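Local coordinates for protein-S-isoprenylcysteine O-methyltransferase (PDB 5V7P) that methylates the carboxyl group of isoprenylated C-terminal cysteine residues in the endoplasmic reticulum membrane, using S-adenosyl-L-methionine as methyl donor, at residues L73-V76 with L77-I81. Numbering follows the deposited sequence.
Sequences LVLV and LGLYI. With MPG ([(Z)-octadec-9-enyl] (2R)-2,3-bis(oxidanyl)propanoate), chain Y.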
loop_
_atom_site.group_PDB
_atom_site.type_symbol
_atom_site.label_atom_id
_atom_site.label_comp_id
_atom_site.label_asym_id
_atom_site.label_seq_id
_atom_site.Cartn_x
_atom_site.Cartn_y
_atom_site.Cartn_z
ATOM N N LEU A 73 -18.685 7.186 1.651
ATOM C CA LEU A 73 -18.898 8.616 1.848
ATOM C C LEU A 73 -18.048 9.424 0.876
ATOM O O LEU A 73 -18.552 10.315 0.181
ATOM C CB LEU A 73 -18.565 8.992 3.295
ATOM C CG LEU A 73 -19.382 10.109 3.946
ATOM C CD1 LEU A 73 -18.785 10.488 5.295
ATOM C CD2 LEU A 73 -19.469 11.320 3.048
ATOM N N VAL A 74 -16.752 9.112 0.805
ATOM C CA VAL A 74 -15.846 9.857 -0.063
ATOM C C VAL A 74 -16.251 9.695 -1.524
ATOM O O VAL A 74 -16.183 10.647 -2.310
ATOM C CB VAL A 74 -14.396 9.404 0.179
ATOM C CG1 VAL A 74 -13.439 10.091 -0.785
ATOM C CG2 VAL A 74 -13.994 9.689 1.622
ATOM N N LEU A 75 -16.675 8.492 -1.909
ATOM C CA LEU A 75 -17.090 8.254 -3.287
ATOM C C LEU A 75 -18.222 9.196 -3.689
ATOM O O LEU A 75 -18.119 9.925 -4.684
ATOM C CB LEU A 75 -17.513 6.794 -3.456
ATOM C CG LEU A 75 -18.168 6.421 -4.789
ATOM C CD1 LEU A 75 -17.261 6.767 -5.963
ATOM C CD2 LEU A 75 -18.522 4.946 -4.806
ATOM N N VAL A 76 -19.314 9.192 -2.924
ATOM C CA VAL A 76 -20.478 9.999 -3.282
ATOM C C VAL A 76 -20.138 11.485 -3.230
ATOM O O VAL A 76 -20.504 12.252 -4.128
ATOM C CB VAL A 76 -21.665 9.654 -2.365
ATOM C CG1 VAL A 76 -22.799 10.674 -2.510
ATOM C CG2 VAL A 76 -22.174 8.253 -2.680
ATOM N N LEU A 77 -19.443 11.915 -2.177
ATOM C CA LEU A 77 -19.060 13.320 -2.080
ATOM C C LEU A 77 -18.177 13.729 -3.250
ATOM O O LEU A 77 -18.281 14.854 -3.752
ATOM C CB LEU A 77 -18.351 13.582 -0.750
ATOM C CG LEU A 77 -19.183 14.301 0.315
ATOM C CD1 LEU A 77 -20.513 13.594 0.562
ATOM C CD2 LEU A 77 -18.386 14.413 1.607
ATOM N N GLY A 78 -17.305 12.828 -3.704
ATOM C CA GLY A 78 -16.483 13.136 -4.862
ATOM C C GLY A 78 -17.316 13.382 -6.106
ATOM O O GLY A 78 -17.135 14.382 -6.804
ATOM N N LEU A 79 -18.243 12.467 -6.398
ATOM C CA LEU A 79 -19.131 12.649 -7.542
ATOM C C LEU A 79 -20.025 13.866 -7.350
ATOM O O LEU A 79 -20.334 14.581 -8.310
ATOM C CB LEU A 79 -19.972 11.392 -7.751
ATOM C CG LEU A 79 -19.203 10.129 -8.144
ATOM C CD1 LEU A 79 -20.101 8.904 -8.055
ATOM C CD2 LEU A 79 -18.629 10.265 -9.548
ATOM N N TYR A 80 -20.453 14.114 -6.111
ATOM C CA TYR A 80 -21.246 15.300 -5.813
ATOM C C TYR A 80 -20.478 16.569 -6.159
ATOM O O TYR A 80 -21.010 17.477 -6.810
ATOM C CB TYR A 80 -21.641 15.279 -4.334
ATOM C CG TYR A 80 -22.517 16.422 -3.870
ATOM C CD1 TYR A 80 -23.643 16.800 -4.587
ATOM C CD2 TYR A 80 -22.235 17.098 -2.688
ATOM C CE1 TYR A 80 -24.452 17.835 -4.151
ATOM C CE2 TYR A 80 -23.038 18.130 -2.247
ATOM C CZ TYR A 80 -24.145 18.495 -2.981
ATOM O OH TYR A 80 -24.947 19.522 -2.544
ATOM N N ILE A 81 -19.212 16.643 -5.739
ATOM C CA ILE A 81 -18.393 17.817 -6.023
ATOM C C ILE A 81 -18.143 17.941 -7.519
ATOM O O ILE A 81 -18.175 19.043 -8.082
ATOM C CB ILE A 81 -17.073 17.738 -5.233
ATOM C CG1 ILE A 81 -17.352 17.902 -3.736
ATOM C CG2 ILE A 81 -16.074 18.795 -5.716
ATOM C CD1 ILE A 81 -16.163 17.613 -2.845
HETATM C C2 MPG Y . -21.542 22.857 -3.122
HETATM C C3 MPG Y . -21.731 21.753 -2.082
HETATM C C4 MPG Y . -20.392 21.481 -1.402
HETATM C C5 MPG Y . -20.229 19.985 -1.139
HETATM C C6 MPG Y . -18.919 19.760 -0.387
HETATM C C7 MPG Y . -19.149 18.973 0.906
HETATM C C8 MPG Y . -18.136 19.384 1.975
HETATM C C9 MPG Y . -17.043 18.325 2.113
HETATM C C10 MPG Y . -15.896 18.606 2.701
HETATM C C11 MPG Y . -15.619 20.003 3.262
HETATM C C12 MPG Y . -14.395 19.958 4.175
HETATM C C13 MPG Y . -14.447 21.130 5.153
HETATM O O1 MPG Y . -22.691 24.250 -4.684
HETATM C C1 MPG Y . -22.885 23.224 -3.747
HETATM C CXD MPG Y . -24.058 25.554 -6.393
HETATM O O2 MPG Y . -24.396 25.338 -7.735
HETATM C C21 MPG Y . -22.960 26.614 -6.314
HETATM O O3 MPG Y . -23.528 27.883 -6.501
HETATM O O4 MPG Y . -23.937 23.216 -6.239
HETATM C CX3 MPG Y . -23.567 24.243 -5.778
#
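Two donors grip the carbonyl oxygen of Leu75: the amide of Leu79, with N to Leu75 O at 3.1 Å and a nearly straight N-H...O angle of 169°, and the hydroxyl of Ser97 on helix 90-113. The same i to i+4 pattern ties Leu77 to Leu73, Gly78 to Val74 and Tyr80 to Val76, the last with Tyr80 N 2.7 Å from Val76 O. One turn apart, Leu73 and Leu77 run side by side; Leu73 CD2 touches both methyls of Leu77, CD1 at 3.5 Å and CD2 at 3.6 Å, and Val42 of helix 35-56 packs against both residues. Cutting Leu77 back to an alanine would probably leave Leu73 CD2 without the two methyls it rests on and open a gap beside Val42. Leu75 and Leu79 pair more loosely, CD1 to CD1 at 4.1 Å. A chi1 of -178°, which sets CG opposite the backbone N, carries the Tyr80 ring out to the lipid-like MPG, whose C5 approaches the ring obliquely, 3.5 Å from Tyr80 CE2, while Tyr80 OH is hydrogen-bonded to Asn38 OD1. Undecane also touches Tyr80. The ladder is that of an alpha-helix, consistent with a membrane-spanning segment, its apolar side chains packing against neighbouring helices and bound alkyl chains.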